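Local coordinates for 178aa long hypothetical molybdenum cofactor biosynthesis protein B (Sulfolobus tokodaii, PDB 3IWT) that probably takes part in molybdenum cofactor biosynthesis, perhaps by binding molybdopterin or a precursor, at residues Lys14-Tyr19 with Glu81-Ile86; Asp75-Asp80 with Gly140-Lys145; Thr91-Thr96 with Leu134-Ala139. One frame throughout, in Å; residues are numbered along the deposited sequence. Where two conformers were deposited one is given.

Interaction 1 of 3, residues Lys14-Tyr19 with Glu81-Ile86; sequences KSLNFY and EVDVII
Strands 17-19 and 84-86 run parallel, their axes 33° apart, and F18 and Y19 pair with V84 and I85. At the start of the ladder N17 O is gripped twice, by D83 N at 2.8 Å, in the carbonyl plane on a lone pair, and by V84 N almost along the C=O axis. The ladder continues through V84 O, which accepts from Y19 N at 2.9 Å, and Y19 O, which accepts from I86 N. The D83 carboxylate in turn accepts from N17 N: with CG set beside its own backbone N, OD2 offers its anti lone pair to N17 N at 2.8 Å in a nearly straight bond (175°). L16 crosses this carboxylate at about a right angle, its CD2 methyl against OD2. The other oxygen, D83 OD1, forms a salt bridge with R177, which would favour the ionised form.

On one face of the sheet F18 and V84 lie side by side, pointing the same way. V84 CB sits 3.6 Å from F18 CE2, while V84 CG2 reaches over the ring face in a CH-pi contact, 4.3 Å from the ring centroid. I86 crosses obliquely, bringing CD1 to 3.7 Å from F18 CD2. Helix 40-51 packs on F18 and I86, and helix 154-176 on V84 and I86. On the opposite face are Y19 and I85, and the Y19 side chain, with CG anti to the backbone N, meets the V82 methyls obliquely; A76 of helix 66-77 touches both Y19 and I85. Two neighbouring parallel strands with helices on both faces are characteristic of the central sheet of a three-layer alpha/beta fold, as in the MogA/MoaB family.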
# COMPACT_ATOMS: atom_id res chain seq x y z
N LYS A 14 -15.54 -33.25 7.45
CA LYS A 14 -16.47 -32.55 8.34
C LYS A 14 -17.63 -31.90 7.56
O LYS A 14 -17.46 -31.47 6.42
CB LYS A 14 -15.75 -31.44 9.13
CG LYS A 14 -15.08 -31.87 10.44
CD LYS A 14 -14.50 -30.65 11.19
CE LYS A 14 -13.22 -30.10 10.52
NZ LYS A 14 -12.86 -28.64 10.78
N SER A 15 -18.79 -31.84 8.19
CA SER A 15 -19.85 -30.93 7.79
C SER A 15 -19.42 -29.56 8.31
O SER A 15 -19.10 -29.43 9.48
CB SER A 15 -21.18 -31.35 8.41
OG SER A 15 -22.23 -30.48 8.04
N LEU A 16 -19.39 -28.57 7.44
CA LEU A 16 -19.04 -27.19 7.83
C LEU A 16 -20.29 -26.31 7.78
O LEU A 16 -21.24 -26.60 7.06
CB LEU A 16 -17.95 -26.64 6.91
CG LEU A 16 -16.58 -27.34 6.97
CD1 LEU A 16 -15.72 -26.87 5.81
CD2 LEU A 16 -15.89 -27.13 8.33
N ASN A 17 -20.27 -25.25 8.58
CA ASN A 17 -21.37 -24.27 8.67
C ASN A 17 -21.11 -23.03 7.80
O ASN A 17 -20.08 -22.33 7.94
CB ASN A 17 -21.56 -23.83 10.11
CG ASN A 17 -21.94 -24.96 11.06
OD1 ASN A 17 -21.50 -24.97 12.21
ND2 ASN A 17 -22.78 -25.85 10.62
N PHE A 18 -22.05 -22.72 6.92
CA PHE A 18 -21.90 -21.64 5.93
C PHE A 18 -22.94 -20.57 6.19
O PHE A 18 -24.08 -20.87 6.57
CB PHE A 18 -22.08 -22.19 4.51
CG PHE A 18 -20.93 -23.01 4.02
CD1 PHE A 18 -20.73 -24.28 4.50
CD2 PHE A 18 -20.02 -22.48 3.09
CE1 PHE A 18 -19.68 -25.06 4.06
CE2 PHE A 18 -18.96 -23.27 2.62
CZ PHE A 18 -18.78 -24.55 3.14
N TYR A 19 -22.55 -19.31 5.97
CA TYR A 19 -23.46 -18.18 5.95
C TYR A 19 -23.44 -17.58 4.55
O TYR A 19 -22.36 -17.31 3.99
CB TYR A 19 -23.01 -17.14 6.97
CG TYR A 19 -24.03 -16.10 7.32
CD1 TYR A 19 -24.60 -16.07 8.59
CD2 TYR A 19 -24.40 -15.12 6.41
CE1 TYR A 19 -25.50 -15.08 8.95
CE2 TYR A 19 -25.33 -14.16 6.73
CZ TYR A 19 -25.87 -14.14 8.01
OH TYR A 19 -26.76 -13.16 8.36
N GLU A 81 -20.37 -20.16 15.43
CA GLU A 81 -20.58 -21.41 14.70
C GLU A 81 -20.30 -21.29 13.20
O GLU A 81 -20.05 -22.28 12.53
CB GLU A 81 -22.01 -21.91 14.94
CG GLU A 81 -22.30 -22.33 16.39
CD GLU A 81 -22.51 -21.17 17.40
OE1 GLU A 81 -22.63 -19.99 17.01
OE2 GLU A 81 -22.59 -21.46 18.64
N VAL A 82 -20.31 -20.08 12.65
CA VAL A 82 -20.02 -19.91 11.22
C VAL A 82 -18.58 -20.32 10.91
O VAL A 82 -17.65 -19.84 11.56
CB VAL A 82 -20.31 -18.45 10.73
CG1 VAL A 82 -19.75 -18.23 9.30
CG2 VAL A 82 -21.81 -18.14 10.79
N ASP A 83 -18.40 -21.20 9.93
CA ASP A 83 -17.05 -21.56 9.45
C ASP A 83 -16.63 -20.79 8.20
O ASP A 83 -15.46 -20.39 8.05
CB ASP A 83 -16.95 -23.06 9.18
CG ASP A 83 -17.26 -23.90 10.39
OD1 ASP A 83 -16.68 -23.62 11.45
OD2 ASP A 83 -18.08 -24.84 10.30
N VAL A 84 -17.58 -20.59 7.29
CA VAL A 84 -17.30 -20.01 5.99
C VAL A 84 -18.47 -19.06 5.64
O VAL A 84 -19.65 -19.38 5.88
CB VAL A 84 -17.21 -21.09 4.88
CG1 VAL A 84 -16.85 -20.48 3.51
CG2 VAL A 84 -16.24 -22.24 5.25
N ILE A 85 -18.11 -17.93 5.05
CA ILE A 85 -19.05 -16.96 4.52
C ILE A 85 -18.86 -16.93 3.01
O ILE A 85 -17.73 -16.78 2.53
CB ILE A 85 -18.83 -15.54 5.09
CG1 ILE A 85 -18.98 -15.54 6.62
CG2 ILE A 85 -19.80 -14.53 4.41
CD1 ILE A 85 -18.43 -14.28 7.35
N ILE A 86 -19.96 -17.04 2.27
CA ILE A 86 -19.95 -16.91 0.82
C ILE A 86 -20.93 -15.82 0.41
O ILE A 86 -22.11 -15.82 0.78
CB ILE A 86 -20.32 -18.24 0.12
CG1 ILE A 86 -19.39 -19.39 0.55
CG2 ILE A 86 -20.30 -18.05 -1.44
CD1 ILE A 86 -19.73 -20.74 -0.12

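Interaction 2 of 3, residues Asp75-Asp80 with Gly140-Lys145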
# COMPACT_ATOMS: atom_id res chain seq x y z
N ASP A 75 -22.20 -9.17 11.00
CA ASP A 75 -23.24 -10.00 11.58
C ASP A 75 -22.90 -11.49 11.44
O ASP A 75 -23.10 -12.26 12.38
CB ASP A 75 -24.62 -9.71 10.94
CG ASP A 75 -25.30 -8.43 11.50
OD1 ASP A 75 -24.77 -7.80 12.42
OD2 ASP A 75 -26.37 -8.07 10.97
N ALA A 76 -22.39 -11.89 10.29
CA ALA A 76 -22.05 -13.30 10.03
C ALA A 76 -20.77 -13.71 10.78
O ALA A 76 -20.69 -14.78 11.39
CB ALA A 76 -21.93 -13.56 8.52
N LEU A 77 -19.78 -12.82 10.76
CA LEU A 77 -18.50 -13.04 11.44
C LEU A 77 -18.68 -13.18 12.94
O LEU A 77 -17.89 -13.85 13.58
CB LEU A 77 -17.53 -11.90 11.13
CG LEU A 77 -16.99 -11.84 9.71
CD1 LEU A 77 -16.34 -10.46 9.46
CD2 LEU A 77 -16.01 -12.96 9.51
N SER A 78 -19.73 -12.56 13.48
CA SER A 78 -19.98 -12.55 14.92
C SER A 78 -20.68 -13.78 15.46
O SER A 78 -20.89 -13.89 16.67
CB SER A 78 -20.78 -11.30 15.30
OG SER A 78 -20.02 -10.18 14.97
N ILE A 79 -21.05 -14.70 14.57
CA ILE A 79 -21.65 -15.97 14.96
C ILE A 79 -20.54 -17.00 15.04
O ILE A 79 -19.95 -17.37 14.01
CB ILE A 79 -22.70 -16.40 13.93
CG1 ILE A 79 -23.82 -15.35 13.84
CG2 ILE A 79 -23.29 -17.82 14.28
CD1 ILE A 79 -24.71 -15.48 12.60
N ASP A 80 -20.25 -17.47 16.25
CA ASP A 80 -19.11 -18.36 16.46
C ASP A 80 -19.17 -19.64 15.63
O ASP A 80 -18.13 -20.13 15.16
CB ASP A 80 -18.99 -18.73 17.92
CG ASP A 80 -18.55 -17.57 18.77
OD1 ASP A 80 -18.17 -16.50 18.26
OD2 ASP A 80 -18.60 -17.77 19.97
N GLY A 140 -10.51 -14.89 1.35
CA GLY A 140 -9.66 -14.49 2.44
C GLY A 140 -10.03 -15.18 3.74
O GLY A 140 -10.95 -16.01 3.80
N ILE A 141 -9.28 -14.82 4.78
CA ILE A 141 -9.39 -15.44 6.09
C ILE A 141 -9.57 -14.29 7.09
O ILE A 141 -8.83 -13.29 7.02
CB ILE A 141 -8.08 -16.23 6.44
CG1 ILE A 141 -7.81 -17.37 5.44
CG2 ILE A 141 -8.12 -16.76 7.88
CD1 ILE A 141 -6.32 -17.67 5.22
N ILE A 142 -10.59 -14.39 7.94
CA ILE A 142 -10.77 -13.45 9.06
C ILE A 142 -10.99 -14.27 10.32
O ILE A 142 -11.94 -15.02 10.39
CB ILE A 142 -11.98 -12.51 8.88
CG1 ILE A 142 -11.84 -11.72 7.58
CG2 ILE A 142 -12.11 -11.54 10.11
CD1 ILE A 142 -13.03 -10.90 7.18
N GLY A 143 -10.12 -14.13 11.31
CA GLY A 143 -10.16 -14.99 12.48
C GLY A 143 -9.90 -16.41 12.00
O GLY A 143 -8.93 -16.66 11.30
N LYS A 144 -10.76 -17.33 12.38
CA LYS A 144 -10.64 -18.72 11.96
C LYS A 144 -11.68 -19.08 10.90
O LYS A 144 -11.99 -20.24 10.70
CB LYS A 144 -10.82 -19.64 13.17
CG LYS A 144 -9.85 -19.34 14.34
CD LYS A 144 -8.35 -19.42 13.91
CE LYS A 144 -7.41 -19.26 15.13
NZ LYS A 144 -6.98 -17.83 15.26
N LYS A 145 -12.20 -18.05 10.23
CA LYS A 145 -13.24 -18.20 9.22
C LYS A 145 -12.72 -17.88 7.80
O LYS A 145 -11.85 -17.05 7.63
CB LYS A 145 -14.39 -17.28 9.56
CG LYS A 145 -14.95 -17.49 11.01
CD LYS A 145 -16.29 -16.82 11.18
CE LYS A 145 -16.68 -16.68 12.64
NZ LYS A 145 -16.82 -17.98 13.37
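No aromatic ring takes part here, and the flat groups that matter are the peptide carbonyls of the last helical residue, L77, and of I79 and D80 in the loop that follows, whose oxygens gather round the end of K145. L77 O meets K145 CE at 3.2 Å. The D80 carboxylate stays further off, its OD1 5.3 Å from K145 NZ, so any attraction between the two charges acts without contact.

K145 reaches across with CG beside its backbone N and an extended middle, then bends at the last torsion (chi4 -61°). That bend turns NZ toward the chain leaving the helix. There it gives a weak hydrogen bond to I79 O at 3.3 Å, and D80 O stands 3.1 Å from NZ. The strongest partner of NZ is V82 O, a little further along the same chain. Carbonyl oxygens near an ammonium group would be expected to favour its charged form.

Further in, the contact is apolar. L77 and I142 cross at about a right angle: L77 CD1 meets I142 CD1 tip to tip at 4.0 Å, while L77 CD2 lies 4.1 Å from I142 CB. I67 of a second subunit packs on both residues, so the contact borders a subunit interface.

K145 is brought into place by a type II' beta turn from I142 to K145, with reciprocal backbone hydrogen bonds between I142 and K145. G143, at the second position of the turn, has the positive phi (62°) of this turn type. The arrangement is that of a tight beta hairpin linking antiparallel strands 138-142 and 145-150, set beside the loop that carries the chain from helix 66-77 into strand 84-88 of the alpha/beta fold.

Interaction 3 of 3, residues Thr91-Thr96 with Leu134-Ala139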
# COMPACT_ATOMS: atom_id res chain seq x y z
N THR A 91 -18.79 -8.05 -7.76
CA THR A 91 -17.35 -8.28 -7.90
C THR A 91 -16.81 -7.93 -9.31
O THR A 91 -15.70 -8.28 -9.64
CB THR A 91 -16.99 -9.73 -7.52
OG1 THR A 91 -17.61 -10.67 -8.42
CG2 THR A 91 -17.42 -10.06 -6.09
N GLY A 92 -17.59 -7.21 -10.11
CA GLY A 92 -17.16 -6.79 -11.42
C GLY A 92 -16.85 -5.31 -11.52
O GLY A 92 -16.45 -4.67 -10.53
N TYR A 93 -16.99 -4.78 -12.73
CA TYR A 93 -16.60 -3.40 -13.01
C TYR A 93 -17.77 -2.47 -13.33
O TYR A 93 -17.56 -1.37 -13.83
CB TYR A 93 -15.53 -3.36 -14.11
CG TYR A 93 -14.25 -3.99 -13.63
CD1 TYR A 93 -13.33 -3.26 -12.87
CD2 TYR A 93 -14.00 -5.34 -13.84
CE1 TYR A 93 -12.17 -3.86 -12.38
CE2 TYR A 93 -12.86 -5.95 -13.34
CZ TYR A 93 -11.93 -5.21 -12.64
OH TYR A 93 -10.79 -5.84 -12.15
N SER A 94 -19.00 -2.87 -12.99
CA SER A 94 -20.08 -1.89 -12.90
C SER A 94 -19.68 -0.78 -11.90
O SER A 94 -19.02 -1.04 -10.91
CB SER A 94 -21.37 -2.57 -12.50
OG SER A 94 -22.32 -1.62 -12.08
N PRO A 95 -20.06 0.47 -12.19
CA PRO A 95 -19.78 1.57 -11.30
C PRO A 95 -20.26 1.30 -9.88
O PRO A 95 -19.66 1.77 -8.93
CB PRO A 95 -20.55 2.73 -11.93
CG PRO A 95 -20.62 2.41 -13.33
CD PRO A 95 -20.74 0.92 -13.41
N THR A 96 -21.30 0.47 -9.74
CA THR A 96 -21.90 0.23 -8.43
C THR A 96 -21.39 -1.04 -7.74
O THR A 96 -21.79 -1.30 -6.62
CB THR A 96 -23.43 0.23 -8.53
OG1 THR A 96 -23.85 -0.63 -9.60
CG2 THR A 96 -23.92 1.64 -8.79
N LEU A 134 -12.78 -9.70 -16.39
CA LEU A 134 -13.72 -8.71 -15.86
C LEU A 134 -14.37 -9.07 -14.50
O LEU A 134 -15.34 -8.42 -14.08
CB LEU A 134 -14.76 -8.44 -16.94
CG LEU A 134 -14.17 -7.78 -18.21
CD1 LEU A 134 -15.30 -7.39 -19.15
CD2 LEU A 134 -13.29 -6.58 -17.87
N THR A 135 -13.80 -10.07 -13.80
CA THR A 135 -14.20 -10.36 -12.40
C THR A 135 -13.04 -10.17 -11.42
O THR A 135 -11.88 -10.36 -11.79
CB THR A 135 -14.79 -11.76 -12.25
OG1 THR A 135 -15.30 -11.96 -10.92
CG2 THR A 135 -13.76 -12.87 -12.62
N LYS A 136 -13.39 -9.79 -10.20
CA LYS A 136 -12.47 -9.65 -9.07
C LYS A 136 -12.85 -10.57 -7.90
O LYS A 136 -12.46 -10.31 -6.75
CB LYS A 136 -12.42 -8.21 -8.61
CG LYS A 136 -11.99 -7.23 -9.63
CD LYS A 136 -11.96 -5.80 -9.05
CE LYS A 136 -13.37 -5.19 -8.97
NZ LYS A 136 -13.24 -3.74 -8.69
N ALA A 137 -13.62 -11.63 -8.19
CA ALA A 137 -13.94 -12.65 -7.21
C ALA A 137 -12.68 -12.97 -6.40
O ALA A 137 -11.59 -13.10 -6.96
CB ALA A 137 -14.53 -13.90 -7.89
N SER A 138 -12.84 -13.03 -5.07
CA SER A 138 -11.72 -13.07 -4.13
C SER A 138 -12.07 -13.95 -2.93
O SER A 138 -13.25 -14.26 -2.71
CB SER A 138 -11.41 -11.65 -3.64
OG SER A 138 -10.98 -10.81 -4.69
N ALA A 139 -11.05 -14.37 -2.19
CA ALA A 139 -11.21 -15.16 -0.96
C ALA A 139 -10.18 -14.67 0.08
O ALA A 139 -9.13 -14.09 -0.27
CB ALA A 139 -11.06 -16.70 -1.24
O HOH W 1 -17.85 -10.44 -11.60
O HOH W 2 -15.37 -2.63 -9.16
O HOH W 3 -10.40 -8.33 -13.04
O HOH W 4 -17.40 -6.80 -14.88
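The touching parts of 91-93 and 134-137 run nearly antiparallel, their end-to-end directions 160° apart, and are joined by one direct backbone hydrogen bond: K136 N gives to T91 O at 2.8 Å, almost along the C=O axis. A second backbone link goes through a water, which accepts from Y93 N and donates to L134 O.

Y93 and K136 pack together. The lysine chain crosses the phenol obliquely, with CE over one ring face, 4.2 Å from the ring centroid, in a CH-pi contact; CG presses on the hydroxyl end, 3.1 Å from Y93 OH. At the ring edge, near its plane, L134 O lies 3.4 Å from Y93 CD2. A bend at chi3 (-78°) carries K136 NZ past the ring to a water that accepts from it at 2.4 Å and donates to G92 O. The charge of K136 NZ is met by a salt bridge to E101. Y93 OH donates to another water, which donates to T135 O, and accepts from E112 N of a fourth subunit.

T91 and T135 lie side by side: T91 OG1 is 3.6 Å from T135 OG1, and one water bridges the pair. T135 OG1, anti to its backbone N, also accepts from A137 N at 3.2 Å, making an ST turn. T91 and G92 lie in a glycine- and threonine-rich loop that, as in MogA-type relatives, probably borders the molybdopterin site. The chemistry is thus polar and water-mediated along the backbone, with the K136 chain packed on the Y93 ring: one direct bond and four bridging waters tie the two loops together, E101 answers the lysine charge, and Y93 extends the network into a neighbouring subunit.

Interactions 1 and 2 are close neighbours, with centres about 9 Å apart, and their segments alternate along the chain. Helix 66-77 leads through residues 78-83 into strand 84-88, and the two contacts touch where I85 packs on L77 and V82 on A76. Interaction 3 has its centre about 23 Å from that of interaction 1 and about 22 Å from that of interaction 2, beyond the chain's centre from interaction 1, and is nested inside the loop that interaction 2 closes; strand 138-142 serves both. All three reach the same mixed sheet. Interactions 1 and 2 thus lie together at one end of it, and interaction 3 joins loops at the other, probably bordering the molybdopterin site.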